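Local coordinates for protein alpha-1,2-mannosyltransferase (Ktr4), putative (Neosartorya fumigata, PDB 7BOP) that belongs to a family of fungal mannosyltransferases with a GT-A-type fold and holds guanosine-5'-diphosphate and a manganese ion, at residues A[33-37]-A[38-42]; A[112-115]-A[116-120]; A[204-207]-A[208-211]; A[295-298]-A[299-303]. One frame throughout, in Å; residues are numbered along the deposited sequence.

All four contacts are local and follow one another along the chain without nesting or crossing. Contact 1 closes a tight turn in the long loop between strands 30-31 and 69-74, beside the C-terminal helix 376-382. Contact 2 lies one turn along helix 112-119, which links the parallel strands 102-106 and 126-130 of the main sheet. Contact 3 starts helix 207-213 at the end of the loop from strand 198-199 and sets it against strands 189-192 and 284-287. Contact 4 runs along helix 294-306, between helices 165-177, 234-244 and 316-327. The centres of contacts 1 and 4 are about 36 Å apart, on opposite sides of the chain's centre.

Contact 1 of 4, residues A[33-37]-A[38-42]; sequences MKRDP and LLDPT
R35 and D40 clamp the two ends of a short turn from outside. The arginine swings CG away from its own backbone N (chi1 -157°) and runs extended from CG to NE, which carries the guanidinium forward over the turn to the D40 carboxylate. R35 NH2 lies 2.8 Å from D40 OD1, and R35 NH1 3.2 Å from it. Both bonds of this salt bridge are bent and weak, although guanidinium and carboxylate planes are only 18° apart. L39 lies against the same group, its CB 3.8 Å from R35 NH1 and its CD1 over one face of the guanidinium. Inside the clamp the chain makes an Asx turn that leads into a 3-10 segment. D36 OD1 accepts from L38 N at 3.0 Å, on the anti side of the oxygen and well out of the carboxylate plane. With chi1 of -162°, the D36 carboxylate folds forward beside the L38 side chain, and OD1 also sits 3.3 Å from L38 CB. Two backbone bonds spanning three residues complete the winding, L39 N to D36 O and D40 N to P37 O. A water donates both to P37 O and to T42 OG1, and this hydroxyl in turn donates to D40 O at 2.8 Å. Beyond the turn, D36 OD2 forms a salt bridge with R376 of helix 376-382, while P37 packs on F380 and L38 on P350.

Contact 2 of 4, residues A[112-115]-A[116-120]; sequences EEFK and KRTQA
F114 and T118 meet one turn apart on helix 112-119, the crossover helix of a beta-alpha-beta unit, in a helical contact that combines a doubled backbone acceptor with a CH-pi touch. F114 O accepts from T118 N at 3.1 Å and from T118 OG1 at 2.7 Å, the two donors arriving from opposite faces of the carbonyl plane. The threonine hydroxyl reaches back because OG1 stands between its own backbone N and carbonyl carbon (chi1 53°). That rotation also sets CG2 over one face of the F114 ring, 4.0 Å from the centroid and offset toward the rim. Either side of this pair, backbone bonds run from K116 N to E112 O, R117 N to E113 O and Q119 N to K115 O. On the outer surface the extended K115 brings NZ to 3.5 Å from E112 OE2, a weak salt bridge. R117 instead sends NH1 to E81 in a salt bridge. F114 is held by a ring stack with F110, lies edge-to-face with F104 of strand 102-106, and packs on L80 and L83 of helix 80-98, while T118 OG1 shares a hydrogen bond with Y128 of strand 126-130.

Contact 3 of 4, residues A[204-207]-A[208-211]; sequences DYDV and FRFM
D206 turns its carboxylate over amides of the first turn of helix 207-213, where OD1 accepts from R209 N at 3.2 Å and, more weakly, from F208 N at 3.0 Å. The R209 amide comes from far above the carboxylate plane. CG of D206 stands opposite its backbone N (chi1 -177°), a rotation that points the group along the helix start instead of outward. The other oxygen, D206 OD2, rests on the aliphatic part of R209, 3.4 Å from R209 CG; the guanidinium leads off elsewhere, to A65 O and the ring of W50. Behind the cap the first turn closes with F210 N to D206 O at 2.9 Å and M211 N to V207 O. Next to the cap, Y205 presents CE2 to F210, 3.9 Å from CB, and the two rings form an offset edge-to-face pair, the Y205 edge toward the F210 face, with centroids 5.7 Å apart and planes at 66°. The next shell fixes these groups: the hydroxyls of Y57 and Y100 both bond D206 OD2, and Y205 OH bonds D338. With four bonds to its buried oxygens, the carboxylate is probably charged and favourably placed at the positive helix end. V207 packs on W94 of helix 80-98 and on W191 and I285 of the main sheet. Aspartate N-cap and flanking Y205-F210 pair together make a capped helix start with a hydrophobic staple.

Contact 4 of 4, residues A[295-298]-A[299-303]; sequences QYDA and YFNHL
Y296 O takes the amide of F300 at 2.8 Å. It belongs to the regular alpha-helical pattern of helix 294-306, in which Y299 N bonds Q295 O, N301 N bonds D297 O and H302 N bonds A298 O, all at 2.9 to 3.0 Å. Side chains of the first turn therefore lie beside those of the next. Y296 extends its ring away from its own backbone N (chi1 -179°), bringing it across the side chains of the second turn: CE1 is 4.2 Å from F300 CB, and CE2 is 4.3 Å from Y299 CD2. At this second touch Y296 CE2 lies near the plane of the Y299 ring, at its edge. L303 CD1 sits over one face of that ring, 3.6 Å above the plane and offset toward the rim. Both phenols are tied to neighbouring helices, Y296 OH to S175 O of helix 165-177 and Y299 OH to T238 of helix 234-244. Y296 also packs on V319 and H320 of helix 316-327, and F300 on R172 and M177, so aromatic residues join this helix to three others. D297 swings forward (chi1 -162°) over the partly exposed flank, where OD1 meets K180 in a salt bridge and the hydroxyl of Y179 in a hydrogen bond. Its carboxylate and the N301 amide, with planes 68° apart, do not bond directly; a water joins them, donating to D297 OD2 at 2.7 Å and accepting from N301 ND2 at 3.0 Å.

Contact 1 of 4, residues A[33-37]-A[38-42]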
loop_
_atom_site.group_PDB
_atom_site.type_symbol
_atom_site.label_atom_id
_atom_site.label_comp_id
_atom_site.label_asym_id
_atom_site.label_seq_id
_atom_site.Cartn_x
_atom_site.Cartn_y
_atom_site.Cartn_z
ATOM N N MET A 33 -0.863 -12.856 -16.243
ATOM C CA MET A 33 0.431 -12.748 -16.909
ATOM C C MET A 33 0.796 -14.032 -17.640
ATOM O O MET A 33 0.472 -15.116 -17.171
ATOM C CB MET A 33 1.528 -12.387 -15.922
ATOM C CG MET A 33 2.656 -11.666 -16.622
ATOM S SD MET A 33 3.756 -10.826 -15.514
ATOM C CE MET A 33 2.761 -9.666 -14.631
ATOM N N LYS A 34 1.441 -13.886 -18.798
ATOM C CA LYS A 34 1.911 -15.026 -19.599
ATOM C C LYS A 34 3.076 -15.709 -18.906
ATOM O O LYS A 34 3.018 -16.899 -18.617
ATOM C CB LYS A 34 2.370 -14.587 -21.001
ATOM C CG LYS A 34 1.268 -14.479 -22.043
ATOM C CD LYS A 34 1.713 -13.714 -23.290
ATOM C CE LYS A 34 2.829 -14.410 -24.061
ATOM N NZ LYS A 34 3.385 -13.506 -25.103
ATOM N N ARG A 35 4.144 -14.945 -18.675
ATOM C CA ARG A 35 5.324 -15.449 -17.977
ATOM C C ARG A 35 5.696 -14.479 -16.873
ATOM O O ARG A 35 6.101 -13.345 -17.126
ATOM C CB ARG A 35 6.510 -15.692 -18.908
ATOM C CG ARG A 35 7.474 -16.703 -18.290
ATOM C CD ARG A 35 8.828 -16.774 -18.967
ATOM N NE ARG A 35 9.767 -17.554 -18.152
ATOM C CZ ARG A 35 10.429 -17.100 -17.084
ATOM N NH1 ARG A 35 11.254 -17.917 -16.428
ATOM N NH2 ARG A 35 10.278 -15.843 -16.652
ATOM N N ASP A 36 5.547 -14.940 -15.643
ATOM C CA ASP A 36 5.754 -14.087 -14.485
ATOM C C ASP A 36 7.269 -13.904 -14.278
ATOM O O ASP A 36 7.985 -14.903 -14.151
ATOM C CB ASP A 36 5.077 -14.739 -13.278
ATOM C CG ASP A 36 4.851 -13.774 -12.122
ATOM O OD1 ASP A 36 5.701 -12.898 -11.854
ATOM O OD2 ASP A 36 3.803 -13.899 -11.467
ATOM N N PRO A 37 7.765 -12.641 -14.233
ATOM C CA PRO A 37 9.183 -12.387 -13.915
ATOM C C PRO A 37 9.648 -12.957 -12.570
ATOM O O PRO A 37 10.843 -13.178 -12.380
ATOM C CB PRO A 37 9.289 -10.853 -13.875
ATOM C CG PRO A 37 8.102 -10.353 -14.587
ATOM C CD PRO A 37 7.028 -11.383 -14.458
ATOM N N LEU A 38 8.715 -13.196 -11.658
ATOM C CA LEU A 38 9.028 -13.837 -10.387
ATOM C C LEU A 38 9.596 -15.255 -10.519
ATOM O O LEU A 38 10.222 -15.744 -9.585
ATOM C CB LEU A 38 7.796 -13.857 -9.486
ATOM C CG LEU A 38 7.335 -12.508 -8.939
ATOM C CD1 LEU A 38 5.939 -12.640 -8.349
ATOM C CD2 LEU A 38 8.297 -11.941 -7.897
ATOM N N LEU A 39 9.348 -15.911 -11.657
ATOM C CA LEU A 39 9.972 -17.189 -11.979
ATOM C C LEU A 39 11.485 -17.080 -12.225
ATOM O O LEU A 39 12.206 -18.045 -12.007
ATOM C CB LEU A 39 9.296 -17.837 -13.203
ATOM C CG LEU A 39 7.813 -18.216 -13.095
ATOM C CD1 LEU A 39 7.333 -18.898 -14.374
ATOM C CD2 LEU A 39 7.567 -19.112 -11.902
ATOM N N ASP A 40 11.962 -15.929 -12.680
ATOM C CA ASP A 40 13.409 -15.729 -12.883
ATOM C C ASP A 40 14.124 -15.744 -11.544
ATOM O O ASP A 40 13.534 -15.349 -10.539
ATOM C CB ASP A 40 13.718 -14.397 -13.580
ATOM C CG ASP A 40 13.079 -14.287 -14.961
ATOM O OD1 ASP A 40 12.862 -15.326 -15.604
ATOM O OD2 ASP A 40 12.773 -13.158 -15.390
ATOM N N PRO A 41 15.398 -16.198 -11.521
ATOM C CA PRO A 41 16.185 -16.141 -10.279
ATOM C C PRO A 41 16.155 -14.713 -9.731
ATOM O O PRO A 41 16.473 -13.773 -10.445
ATOM C CB PRO A 41 17.600 -16.563 -10.731
ATOM C CG PRO A 41 17.383 -17.345 -11.981
ATOM C CD PRO A 41 16.184 -16.737 -12.649
ATOM N N THR A 42 15.681 -14.559 -8.506
ATOM C CA THR A 42 15.380 -13.258 -7.948
ATOM C C THR A 42 16.363 -13.025 -6.815
ATOM O O THR A 42 16.438 -13.822 -5.880
ATOM C CB THR A 42 13.917 -13.188 -7.456
ATOM O OG1 THR A 42 13.032 -13.468 -8.555
ATOM C CG2 THR A 42 13.579 -11.790 -6.903
HETATM O O HOH W 1 12.434 -11.745 -10.539
#

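Contact 2 of 4, residues A[112-115]-A[116-120]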
loop_
_atom_site.group_PDB
_atom_site.type_symbol
_atom_site.label_atom_id
_atom_site.label_comp_id
_atom_site.label_asym_id
_atom_site.label_seq_id
_atom_site.Cartn_x
_atom_site.Cartn_y
_atom_site.Cartn_z
ATOM N N GLU A 112 -4.388 -3.395 27.362
ATOM C CA GLU A 112 -3.127 -3.824 27.963
ATOM C C GLU A 112 -2.666 -5.175 27.415
ATOM O O GLU A 112 -1.469 -5.387 27.251
ATOM C CB GLU A 112 -3.225 -3.859 29.499
ATOM C CG GLU A 112 -3.423 -2.486 30.129
ATOM C CD GLU A 112 -2.304 -1.509 29.786
ATOM O OE1 GLU A 112 -1.122 -1.898 29.887
ATOM O OE2 GLU A 112 -2.605 -0.357 29.402
ATOM N N GLU A 113 -3.606 -6.074 27.124
ATOM C CA GLU A 113 -3.286 -7.354 26.479
ATOM C C GLU A 113 -2.619 -7.138 25.095
ATOM O O GLU A 113 -1.638 -7.803 24.766
ATOM C CB GLU A 113 -4.550 -8.210 26.328
ATOM C CG GLU A 113 -4.317 -9.661 25.893
ATOM C CD GLU A 113 -5.572 -10.351 25.348
ATOM O OE1 GLU A 113 -5.453 -11.484 24.837
ATOM O OE2 GLU A 113 -6.686 -9.777 25.413
ATOM N N PHE A 114 -3.161 -6.211 24.306
ATOM C CA PHE A 114 -2.591 -5.861 22.994
ATOM C C PHE A 114 -1.139 -5.393 23.140
ATOM O O PHE A 114 -0.254 -5.859 22.422
ATOM C CB PHE A 114 -3.433 -4.771 22.309
ATOM C CG PHE A 114 -2.960 -4.418 20.916
ATOM C CD1 PHE A 114 -1.911 -3.516 20.721
ATOM C CD2 PHE A 114 -3.573 -4.980 19.796
ATOM C CE1 PHE A 114 -1.478 -3.190 19.440
ATOM C CE2 PHE A 114 -3.139 -4.660 18.517
ATOM C CZ PHE A 114 -2.096 -3.767 18.340
ATOM N N LYS A 115 -0.901 -4.482 24.080
ATOM C CA LYS A 115 0.441 -3.941 24.294
ATOM C C LYS A 115 1.439 -5.014 24.723
ATOM O O LYS A 115 2.562 -5.043 24.222
ATOM C CB LYS A 115 0.425 -2.810 25.321
ATOM C CG LYS A 115 -0.338 -1.586 24.866
ATOM C CD LYS A 115 -0.540 -0.606 26.004
ATOM C CE LYS A 115 -1.444 0.525 25.568
ATOM N NZ LYS A 115 -1.597 1.525 26.652
ATOM N N LYS A 116 1.029 -5.890 25.637
ATOM C CA LYS A 116 1.917 -6.937 26.153
ATOM C C LYS A 116 2.261 -7.969 25.075
ATOM O O LYS A 116 3.423 -8.331 24.901
ATOM C CB LYS A 116 1.285 -7.632 27.373
ATOM C CG LYS A 116 1.991 -8.901 27.845
ATOM C CD LYS A 116 1.314 -9.511 29.071
ATOM C CE LYS A 116 1.706 -8.804 30.363
ATOM N NZ LYS A 116 3.143 -9.005 30.721
ATOM N N ARG A 117 1.239 -8.446 24.372
ATOM C CA ARG A 117 1.414 -9.473 23.354
ATOM C C ARG A 117 2.264 -8.980 22.169
ATOM O O ARG A 117 3.107 -9.715 21.678
ATOM C CB ARG A 117 0.055 -9.968 22.861
ATOM C CG ARG A 117 -0.759 -10.727 23.904
ATOM C CD ARG A 117 -0.201 -12.101 24.185
ATOM N NE ARG A 117 0.095 -12.853 22.965
ATOM C CZ ARG A 117 -0.810 -13.410 22.160
ATOM N NH1 ARG A 117 -2.121 -13.312 22.401
ATOM N NH2 ARG A 117 -0.392 -14.066 21.083
ATOM N N THR A 118 2.046 -7.741 21.730
ATOM C CA THR A 118 2.819 -7.169 20.615
ATOM C C THR A 118 4.295 -6.930 20.965
ATOM O O THR A 118 5.186 -7.342 20.215
ATOM C CB THR A 118 2.178 -5.872 20.067
ATOM O OG1 THR A 118 1.945 -4.928 21.125
ATOM C CG2 THR A 118 0.865 -6.185 19.366
ATOM N N GLN A 119 4.561 -6.304 22.110
ATOM C CA GLN A 119 5.945 -6.055 22.550
ATOM C C GLN A 119 6.723 -7.357 22.783
ATOM O O GLN A 119 7.930 -7.397 22.572
ATOM C CB GLN A 119 5.969 -5.146 23.799
ATOM C CG GLN A 119 7.352 -4.720 24.280
ATOM C CD GLN A 119 8.123 -3.874 23.275
ATOM O OE1 GLN A 119 7.943 -2.662 23.202
ATOM N NE2 GLN A 119 9.015 -4.510 22.516
ATOM N N ALA A 120 6.024 -8.428 23.161
ATOM C CA ALA A 120 6.628 -9.758 23.311
ATOM C C ALA A 120 7.170 -10.377 22.010
ATOM O O ALA A 120 7.996 -11.284 22.062
ATOM C CB ALA A 120 5.629 -10.715 23.962
#

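Contact 3 of 4, residues A[204-207]-A[208-211]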
loop_
_atom_site.group_PDB
_atom_site.type_symbol
_atom_site.label_atom_id
_atom_site.label_comp_id
_atom_site.label_asym_id
_atom_site.label_seq_id
_atom_site.Cartn_x
_atom_site.Cartn_y
_atom_site.Cartn_z
ATOM N N ASP A 204 17.953 -9.436 3.642
ATOM C CA ASP A 204 19.220 -9.250 4.349
ATOM C C ASP A 204 19.852 -7.877 4.154
ATOM O O ASP A 204 21.056 -7.724 4.327
ATOM C CB ASP A 204 20.184 -10.370 3.930
ATOM C CG ASP A 204 19.737 -11.725 4.432
ATOM O OD1 ASP A 204 19.311 -11.804 5.593
ATOM O OD2 ASP A 204 19.796 -12.699 3.668
ATOM N N TYR A 205 19.038 -6.886 3.795
ATOM C CA TYR A 205 19.474 -5.497 3.736
ATOM C C TYR A 205 18.411 -4.597 4.348
ATOM O O TYR A 205 17.228 -4.968 4.440
ATOM C CB TYR A 205 19.811 -5.080 2.296
ATOM C CG TYR A 205 18.632 -5.143 1.338
ATOM C CD1 TYR A 205 18.273 -6.348 0.714
ATOM C CD2 TYR A 205 17.864 -4.010 1.072
ATOM C CE1 TYR A 205 17.177 -6.414 -0.160
ATOM C CE2 TYR A 205 16.769 -4.066 0.204
ATOM C CZ TYR A 205 16.427 -5.277 -0.408
ATOM O OH TYR A 205 15.337 -5.322 -1.266
ATOM N N ASP A 206 18.841 -3.413 4.767
ATOM C CA ASP A 206 17.965 -2.431 5.370
ATOM C C ASP A 206 17.129 -1.762 4.257
ATOM O O ASP A 206 17.634 -0.916 3.518
ATOM C CB ASP A 206 18.801 -1.406 6.139
ATOM C CG ASP A 206 17.967 -0.382 6.871
ATOM O OD1 ASP A 206 16.788 -0.172 6.494
ATOM O OD2 ASP A 206 18.504 0.245 7.828
ATOM N N VAL A 207 15.857 -2.141 4.160
ATOM C CA VAL A 207 15.001 -1.663 3.062
ATOM C C VAL A 207 14.765 -0.166 3.153
ATOM O O VAL A 207 14.610 0.497 2.133
ATOM C CB VAL A 207 13.642 -2.403 2.971
ATOM C CG1 VAL A 207 13.855 -3.903 2.797
ATOM C CG2 VAL A 207 12.750 -2.108 4.165
ATOM N N PHE A 208 14.753 0.372 4.370
ATOM C CA PHE A 208 14.541 1.803 4.550
ATOM C C PHE A 208 15.710 2.618 4.016
ATOM O O PHE A 208 15.507 3.603 3.302
ATOM C CB PHE A 208 14.280 2.149 6.019
ATOM C CG PHE A 208 12.953 1.684 6.535
ATOM C CD1 PHE A 208 11.763 2.073 5.911
ATOM C CD2 PHE A 208 12.873 0.904 7.687
ATOM C CE1 PHE A 208 10.531 1.676 6.415
ATOM C CE2 PHE A 208 11.636 0.506 8.193
ATOM C CZ PHE A 208 10.463 0.898 7.560
ATOM N N ARG A 209 16.930 2.199 4.328
ATOM C CA ARG A 209 18.112 2.889 3.818
ATOM C C ARG A 209 18.367 2.585 2.347
ATOM O O ARG A 209 18.952 3.402 1.647
ATOM C CB ARG A 209 19.327 2.587 4.681
ATOM C CG ARG A 209 19.128 3.106 6.097
ATOM C CD ARG A 209 20.407 3.055 6.909
ATOM N NE ARG A 209 21.399 4.027 6.441
ATOM C CZ ARG A 209 22.612 4.209 6.984
ATOM N NH1 ARG A 209 23.012 3.478 8.025
ATOM N NH2 ARG A 209 23.430 5.124 6.471
ATOM N N PHE A 210 17.900 1.432 1.871
ATOM C CA PHE A 210 17.836 1.186 0.426
ATOM C C PHE A 210 17.029 2.300 -0.248
ATOM O O PHE A 210 17.504 2.909 -1.207
ATOM C CB PHE A 210 17.261 -0.213 0.125
ATOM C CG PHE A 210 16.810 -0.387 -1.296
ATOM C CD1 PHE A 210 17.730 -0.653 -2.297
ATOM C CD2 PHE A 210 15.469 -0.251 -1.633
ATOM C CE1 PHE A 210 17.318 -0.801 -3.623
ATOM C CE2 PHE A 210 15.049 -0.406 -2.951
ATOM C CZ PHE A 210 15.976 -0.678 -3.947
ATOM N N MET A 211 15.846 2.598 0.296
ATOM C CA MET A 211 14.978 3.674 -0.212
ATOM C C MET A 211 15.676 5.034 -0.114
ATOM O O MET A 211 15.717 5.798 -1.082
ATOM C CB MET A 211 13.664 3.777 0.565
ATOM C CG MET A 211 12.776 2.539 0.557
ATOM S SD MET A 211 11.846 2.338 -0.952
ATOM C CE MET A 211 10.685 3.695 -0.871
#

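Contact 4 of 4, residues A[295-298]-A[299-303]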
loop_
_atom_site.group_PDB
_atom_site.type_symbol
_atom_site.label_atom_id
_atom_site.label_comp_id
_atom_site.label_asym_id
_atom_site.label_seq_id
_atom_site.Cartn_x
_atom_site.Cartn_y
_atom_site.Cartn_z
ATOM N N GLN A 295 1.862 18.902 -3.632
ATOM C CA GLN A 295 1.082 18.328 -4.723
ATOM C C GLN A 295 0.137 17.248 -4.203
ATOM O O GLN A 295 -1.085 17.365 -4.357
ATOM C CB GLN A 295 1.986 17.766 -5.818
ATOM C CG GLN A 295 2.752 18.824 -6.606
ATOM C CD GLN A 295 4.012 19.321 -5.912
ATOM O OE1 GLN A 295 4.477 18.745 -4.924
ATOM N NE2 GLN A 295 4.555 20.425 -6.416
ATOM N N TYR A 296 0.694 16.218 -3.571
ATOM C CA TYR A 296 -0.135 15.120 -3.085
ATOM C C TYR A 296 -1.163 15.596 -2.070
ATOM O O TYR A 296 -2.335 15.207 -2.136
ATOM C CB TYR A 296 0.666 13.955 -2.490
ATOM C CG TYR A 296 -0.289 12.869 -2.047
ATOM C CD1 TYR A 296 -0.833 12.879 -0.762
ATOM C CD2 TYR A 296 -0.732 11.893 -2.946
ATOM C CE1 TYR A 296 -1.764 11.936 -0.366
ATOM C CE2 TYR A 296 -1.656 10.934 -2.555
ATOM C CZ TYR A 296 -2.161 10.960 -1.265
ATOM O OH TYR A 296 -3.081 10.035 -0.864
ATOM N N ASP A 297 -0.736 16.400 -1.105
ATOM C CA ASP A 297 -1.656 16.799 -0.060
ATOM C C ASP A 297 -2.774 17.697 -0.588
ATOM O O ASP A 297 -3.892 17.608 -0.104
ATOM C CB ASP A 297 -0.937 17.474 1.101
ATOM C CG ASP A 297 -1.774 17.497 2.353
ATOM O OD1 ASP A 297 -2.354 16.452 2.733
ATOM O OD2 ASP A 297 -1.860 18.571 2.962
ATOM N N ALA A 298 -2.478 18.556 -1.564
ATOM C CA ALA A 298 -3.532 19.342 -2.231
ATOM C C ALA A 298 -4.525 18.416 -2.950
ATOM O O ALA A 298 -5.734 18.649 -2.908
ATOM C CB ALA A 298 -2.931 20.338 -3.212
ATOM N N TYR A 299 -4.004 17.368 -3.589
ATOM C CA TYR A 299 -4.832 16.338 -4.228
ATOM C C TYR A 299 -5.741 15.673 -3.209
ATOM O O TYR A 299 -6.956 15.567 -3.431
ATOM C CB TYR A 299 -3.951 15.308 -4.944
ATOM C CG TYR A 299 -4.699 14.157 -5.589
ATOM C CD1 TYR A 299 -5.678 14.394 -6.555
ATOM C CD2 TYR A 299 -4.411 12.828 -5.256
ATOM C CE1 TYR A 299 -6.359 13.342 -7.157
ATOM C CE2 TYR A 299 -5.089 11.771 -5.862
ATOM C CZ TYR A 299 -6.056 12.032 -6.809
ATOM O OH TYR A 299 -6.738 10.990 -7.417
ATOM N N PHE A 300 -5.181 15.260 -2.069
ATOM C CA PHE A 300 -6.005 14.656 -1.038
ATOM C C PHE A 300 -7.127 15.602 -0.595
ATOM O O PHE A 300 -8.281 15.195 -0.506
ATOM C CB PHE A 300 -5.218 14.199 0.198
ATOM C CG PHE A 300 -6.114 13.906 1.355
ATOM C CD1 PHE A 300 -6.895 12.758 1.354
ATOM C CD2 PHE A 300 -6.283 14.834 2.379
ATOM C CE1 PHE A 300 -7.782 12.500 2.390
ATOM C CE2 PHE A 300 -7.172 14.582 3.421
ATOM C CZ PHE A 300 -7.922 13.412 3.423
ATOM N N ASN A 301 -6.784 16.858 -0.304
ATOM C CA ASN A 301 -7.789 17.811 0.166
ATOM C C ASN A 301 -8.882 18.061 -0.859
ATOM O O ASN A 301 -10.042 18.193 -0.480
ATOM C CB ASN A 301 -7.157 19.127 0.615
ATOM C CG ASN A 301 -6.399 18.982 1.916
ATOM O OD1 ASN A 301 -6.864 18.327 2.845
ATOM N ND2 ASN A 301 -5.231 19.592 1.990
ATOM N N HIS A 302 -8.516 18.114 -2.137
ATOM C CA HIS A 302 -9.499 18.184 -3.214
ATOM C C HIS A 302 -10.484 17.002 -3.160
ATOM O O HIS A 302 -11.711 17.185 -3.192
ATOM C CB HIS A 302 -8.793 18.203 -4.567
ATOM C CG HIS A 302 -9.729 18.252 -5.728
ATOM N ND1 HIS A 302 -10.284 17.120 -6.287
ATOM C CD2 HIS A 302 -10.232 19.297 -6.418
ATOM C CE1 HIS A 302 -11.087 17.470 -7.274
ATOM N NE2 HIS A 302 -11.068 18.786 -7.381
ATOM N N LEU A 303 -9.945 15.792 -3.064
ATOM C CA LEU A 303 -10.782 14.583 -2.966
ATOM C C LEU A 303 -11.649 14.597 -1.704
ATOM O O LEU A 303 -12.818 14.181 -1.719
ATOM C CB LEU A 303 -9.911 13.328 -2.982
ATOM C CG LEU A 303 -9.088 13.045 -4.238
ATOM C CD1 LEU A 303 -8.351 11.725 -4.022
ATOM C CD2 LEU A 303 -9.924 13.003 -5.523
HETATM O O HOH W 2 -3.796 19.497 4.600
#